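Local coordinates for protein major pollen allergen Jun a 1 (Juniperus ashei, PDB 1PXZ) that shows low pectate lyase activity, the eliminative cleavage of galacturonan, and is a major allergen of mountain cedar pollen, at residues A[227-232]-A[249-254]; A[243-248]-A[266-271]. All coordinates share one frame; numbering follows the deposited sequence.

Contact 1. Residues A[227-232]-A[249-254]; sequences GQRMPR and NIYAIG
Y251 slides its phenol ring under Q228, whose CB sits over one face, 4.0 Å from the ring centroid and 19° off the normal, a CH-pi contact. Both residues have CG in the crowded position between the backbone N and the carbonyl carbon (chi1 61° for Y251 and 69° for Q228). The Q228 chain then bends at chi2 and crosses the ring at about a right angle, which carries its amide over to I250, where Q228 NE2 comes 3.0 Å from I250 CD1. At the far end of the ring, Y251 OH lies 3.4 Å from R229 CG and close to the aliphatic part of R232. A water in the ring plane is 2.8 Å from Y251 OH and takes a long, weak hydrogen bond from R229 NE. Here two successive coils of the parallel beta-helix lie against each other, with R232 and G254 paired in parallel register. R229 is the predicted active-site residue, and its side chain lies near D173 and D177, the calcium ligands expected by similarity, so the Y251 hydroxyl packs beside the predicted catalytic arginine. The backbone is stitched irregularly. G227 O accepts twice, from N249 N at 2.9 Å on a lone pair and from I250 N, which comes from above the carbonyl plane. M230 N reaches A252 O at 2.8 Å, nearly along the C=O axis though bent at the hydrogen. After the cis peptide before P231, regular parallel pairing begins: G254 N gives a straight bond to P231 O at 3.0 Å, while the R232 guanidinium reaches S256.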
# COMPACT_ATOMS: atom_id res chain seq x y z
N GLY A 227 -3.48 -11.51 9.34
CA GLY A 227 -2.61 -12.29 10.21
C GLY A 227 -1.54 -11.47 10.89
O GLY A 227 -1.47 -11.46 12.13
N GLN A 228 -0.68 -10.81 10.12
CA GLN A 228 0.42 -10.05 10.73
C GLN A 228 1.11 -9.18 9.70
O GLN A 228 0.63 -9.10 8.55
CB GLN A 228 1.38 -11.05 11.37
CG GLN A 228 2.14 -11.89 10.36
CD GLN A 228 1.57 -13.27 10.13
OE1 GLN A 228 2.07 -14.06 9.33
NE2 GLN A 228 0.51 -13.64 10.83
N ARG A 229 2.20 -8.49 10.04
CA ARG A 229 2.92 -7.61 9.13
C ARG A 229 2.09 -6.41 8.71
O ARG A 229 1.78 -6.19 7.53
CB ARG A 229 3.35 -8.34 7.87
CG ARG A 229 4.28 -9.53 8.16
CD ARG A 229 4.80 -10.09 6.84
NE ARG A 229 5.78 -11.15 7.05
CZ ARG A 229 6.47 -11.69 6.05
NH1 ARG A 229 6.25 -11.25 4.82
NH2 ARG A 229 7.34 -12.65 6.32
N MET A 230 1.70 -5.58 9.68
CA MET A 230 0.80 -4.47 9.35
C MET A 230 1.28 -3.14 9.90
O MET A 230 0.57 -2.48 10.66
CB MET A 230 -0.62 -4.76 9.90
CG MET A 230 -1.21 -5.99 9.18
SD MET A 230 -2.82 -6.40 9.87
CE MET A 230 -2.40 -7.68 11.04
N PRO A 231 2.46 -2.67 9.55
CA PRO A 231 3.41 -3.33 8.67
C PRO A 231 4.47 -4.15 9.40
O PRO A 231 4.60 -4.07 10.62
CB PRO A 231 4.13 -2.11 8.04
CG PRO A 231 4.23 -1.18 9.20
CD PRO A 231 2.95 -1.34 9.98
N ARG A 232 5.23 -4.91 8.63
CA ARG A 232 6.54 -5.41 9.06
C ARG A 232 7.58 -4.56 8.31
O ARG A 232 7.61 -4.58 7.08
CB ARG A 232 6.77 -6.89 8.80
CG ARG A 232 8.08 -7.42 9.39
CD ARG A 232 8.62 -8.57 8.56
NE ARG A 232 9.65 -9.34 9.26
CZ ARG A 232 10.92 -8.96 9.40
NH1 ARG A 232 11.36 -7.81 8.89
NH2 ARG A 232 11.79 -9.72 10.05
N ASN A 249 -3.37 -12.23 14.15
CA ASN A 249 -3.12 -13.64 14.45
C ASN A 249 -1.82 -13.83 15.22
O ASN A 249 -1.80 -14.72 16.07
CB ASN A 249 -3.01 -14.49 13.19
CG ASN A 249 -3.01 -15.98 13.46
OD1 ASN A 249 -2.18 -16.75 12.95
ND2 ASN A 249 -3.95 -16.44 14.28
N ILE A 250 -0.78 -13.06 14.87
CA ILE A 250 0.51 -13.22 15.53
C ILE A 250 0.90 -11.92 16.24
O ILE A 250 1.10 -11.90 17.45
CB ILE A 250 1.60 -13.64 14.54
CG1 ILE A 250 1.26 -14.94 13.79
CG2 ILE A 250 2.95 -13.75 15.23
CD1 ILE A 250 2.26 -15.25 12.69
N TYR A 251 0.99 -10.85 15.46
CA TYR A 251 1.19 -9.50 15.95
C TYR A 251 0.63 -8.51 14.94
O TYR A 251 0.27 -8.94 13.83
CB TYR A 251 2.68 -9.16 16.14
CG TYR A 251 3.47 -9.24 14.85
CD1 TYR A 251 3.93 -10.47 14.40
CD2 TYR A 251 3.75 -8.12 14.07
CE1 TYR A 251 4.65 -10.58 13.22
CE2 TYR A 251 4.47 -8.22 12.89
CZ TYR A 251 4.92 -9.46 12.48
OH TYR A 251 5.64 -9.54 11.30
N ALA A 252 0.66 -7.23 15.30
CA ALA A 252 0.19 -6.23 14.34
C ALA A 252 1.34 -5.49 13.66
O ALA A 252 1.37 -5.42 12.44
CB ALA A 252 -0.73 -5.21 14.99
N ILE A 253 2.21 -4.91 14.46
CA ILE A 253 3.29 -4.09 13.92
C ILE A 253 4.62 -4.70 14.29
O ILE A 253 4.84 -5.05 15.46
CB ILE A 253 3.19 -2.65 14.47
CG1 ILE A 253 1.89 -1.98 14.02
CG2 ILE A 253 4.40 -1.81 14.08
CD1 ILE A 253 1.64 -0.65 14.68
N GLY A 254 5.54 -4.86 13.33
CA GLY A 254 6.80 -5.49 13.78
C GLY A 254 7.92 -5.13 12.83
O GLY A 254 7.75 -4.33 11.91
O HOH W 1 6.71 -11.90 10.31

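Contact 2. Residues A[243-248]-A[266-271]; sequences NNYDPW and NSFTAP
Near-equal first torsions, -67° for Y245 and -57° for F268, set CG anti to the carbonyl carbon in both, so the two rings run side by side and point the same way. Their planes are tilted 34° apart, and F268 CE1 lies over one face of the tyrosine, toward its rim, 3.4 Å from Y245 CE1. F222 of the preceding coil stacks on Y245, so aromatic rings recur here in three successive coils. W248 is turned the other way: its CG occupies the crowded position, which brings the indole against the chain at 269-271. P271 CD sits over the five-membered ring, 3.8 Å from its centroid, while the tryptophan edge meets F268 CB and NE1 bonds to K276 O. At the opposite end N266 OD1 accepts the backbone N-H of N243 at 2.9 Å, in the carbonyl plane, and N266 ND2 is held by V240 O. Between these ends the main chains pair in parallel: S267 N bonds to N243 O, Y245 N to S267 O, and T269 N to Y245 O. On the side of N244 and S267, a water lies 2.9 Å from Y245 O and 2.7 Å from T269 OG1, beside N244 OD1 and S267 OG. Asparagine beside asparagine and aromatic beside aromatic at equivalent positions of successive coils recall the asparagine and aromatic rows known from pectate lyase parallel beta-helices.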
# COMPACT_ATOMS: atom_id res chain seq x y z
N ASN A 243 -4.98 4.29 11.75
CA ASN A 243 -5.49 3.04 11.17
C ASN A 243 -6.34 2.28 12.19
O ASN A 243 -6.15 2.50 13.38
CB ASN A 243 -4.34 2.15 10.73
CG ASN A 243 -3.29 2.83 9.89
OD1 ASN A 243 -2.25 3.32 10.36
ND2 ASN A 243 -3.57 2.84 8.60
N ASN A 244 -7.22 1.40 11.74
CA ASN A 244 -8.09 0.62 12.63
C ASN A 244 -7.75 -0.85 12.56
O ASN A 244 -7.74 -1.43 11.46
CB ASN A 244 -9.54 0.88 12.22
CG ASN A 244 -10.57 0.49 13.25
OD1 ASN A 244 -10.32 0.55 14.45
ND2 ASN A 244 -11.76 0.07 12.81
N TYR A 245 -7.46 -1.51 13.68
CA TYR A 245 -7.01 -2.89 13.65
C TYR A 245 -8.03 -3.81 14.34
O TYR A 245 -8.29 -3.63 15.52
CB TYR A 245 -5.66 -3.09 14.33
CG TYR A 245 -4.44 -2.47 13.68
CD1 TYR A 245 -4.25 -1.08 13.81
CD2 TYR A 245 -3.51 -3.21 12.97
CE1 TYR A 245 -3.14 -0.49 13.23
CE2 TYR A 245 -2.39 -2.62 12.38
CZ TYR A 245 -2.23 -1.25 12.53
OH TYR A 245 -1.14 -0.62 11.97
N ASP A 246 -8.55 -4.78 13.60
CA ASP A 246 -9.24 -5.95 14.13
C ASP A 246 -8.24 -6.92 14.74
O ASP A 246 -7.05 -6.76 14.51
CB ASP A 246 -10.00 -6.70 13.02
CG ASP A 246 -11.20 -5.92 12.52
OD1 ASP A 246 -12.01 -5.46 13.37
OD2 ASP A 246 -11.37 -5.77 11.28
N PRO A 247 -8.67 -7.91 15.51
CA PRO A 247 -7.74 -8.91 16.04
C PRO A 247 -6.89 -9.57 14.96
O PRO A 247 -7.44 -10.12 14.01
CB PRO A 247 -8.68 -9.94 16.70
CG PRO A 247 -9.87 -9.12 17.11
CD PRO A 247 -10.05 -8.09 16.00
N TRP A 248 -5.58 -9.50 15.16
CA TRP A 248 -4.51 -10.08 14.36
C TRP A 248 -4.31 -11.54 14.76
O TRP A 248 -5.02 -11.98 15.68
CB TRP A 248 -3.18 -9.33 14.56
CG TRP A 248 -2.84 -9.06 16.01
CD1 TRP A 248 -2.12 -9.83 16.86
CD2 TRP A 248 -3.24 -7.90 16.75
NE1 TRP A 248 -2.02 -9.24 18.11
CE2 TRP A 248 -2.71 -8.05 18.05
CE3 TRP A 248 -3.99 -6.76 16.44
CZ2 TRP A 248 -2.92 -7.09 19.05
CZ3 TRP A 248 -4.19 -5.80 17.43
CH2 TRP A 248 -3.65 -5.99 18.71
N ASN A 266 -3.64 5.13 16.27
CA ASN A 266 -4.21 3.86 15.81
C ASN A 266 -5.18 3.29 16.82
O ASN A 266 -5.11 3.66 18.00
CB ASN A 266 -3.07 2.86 15.56
CG ASN A 266 -2.17 3.36 14.44
OD1 ASN A 266 -2.65 3.52 13.31
ND2 ASN A 266 -0.90 3.61 14.73
N SER A 267 -6.07 2.39 16.41
CA SER A 267 -6.94 1.71 17.37
C SER A 267 -6.68 0.21 17.23
O SER A 267 -6.83 -0.36 16.13
CB SER A 267 -8.40 2.06 17.15
OG SER A 267 -9.25 1.27 17.98
N PHE A 268 -6.26 -0.43 18.32
CA PHE A 268 -5.85 -1.83 18.26
C PHE A 268 -6.80 -2.67 19.11
O PHE A 268 -6.88 -2.41 20.32
CB PHE A 268 -4.42 -2.00 18.75
CG PHE A 268 -3.30 -1.21 18.10
CD1 PHE A 268 -2.77 -1.60 16.87
CD2 PHE A 268 -2.77 -0.08 18.72
CE1 PHE A 268 -1.74 -0.86 16.31
CE2 PHE A 268 -1.73 0.65 18.16
CZ PHE A 268 -1.20 0.25 16.94
N THR A 269 -7.48 -3.63 18.52
CA THR A 269 -8.33 -4.57 19.27
C THR A 269 -7.64 -5.92 19.30
O THR A 269 -7.48 -6.59 18.28
CB THR A 269 -9.73 -4.66 18.64
OG1 THR A 269 -10.34 -3.37 18.70
CG2 THR A 269 -10.59 -5.64 19.42
N ALA A 270 -7.16 -6.38 20.45
CA ALA A 270 -6.40 -7.62 20.58
C ALA A 270 -7.28 -8.87 20.48
O ALA A 270 -8.46 -8.82 20.80
CB ALA A 270 -5.63 -7.72 21.91
N PRO A 271 -6.69 -9.98 20.03
CA PRO A 271 -7.39 -11.27 20.09
C PRO A 271 -7.56 -11.66 21.56
O PRO A 271 -7.04 -10.97 22.44
CB PRO A 271 -6.47 -12.28 19.43
CG PRO A 271 -5.29 -11.53 18.96
CD PRO A 271 -5.35 -10.11 19.45
O HOH W 2 -9.67 -1.45 16.87

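In the fold
Each contact joins one coil to the next, and because 243-248 runs straight into 249-254 the two share a continuous run of chain, at different places around the beta-helix. Both are largely buried, though each has an exposed edge, at N249 and I250 in contact 1 and at P247 in contact 2. Contact 1 faces the predicted catalytic site and mixes arginines, a phenol and an irregular backbone; contact 2 is regular strand pairing with aligned aromatic and asparagine side chains. They meet directly: Y245 OH probably bonds to M230 O at 2.8 Å, and I253 CD1 packs against F268 CZ at 3.7 Å, joining the two within the coil interior.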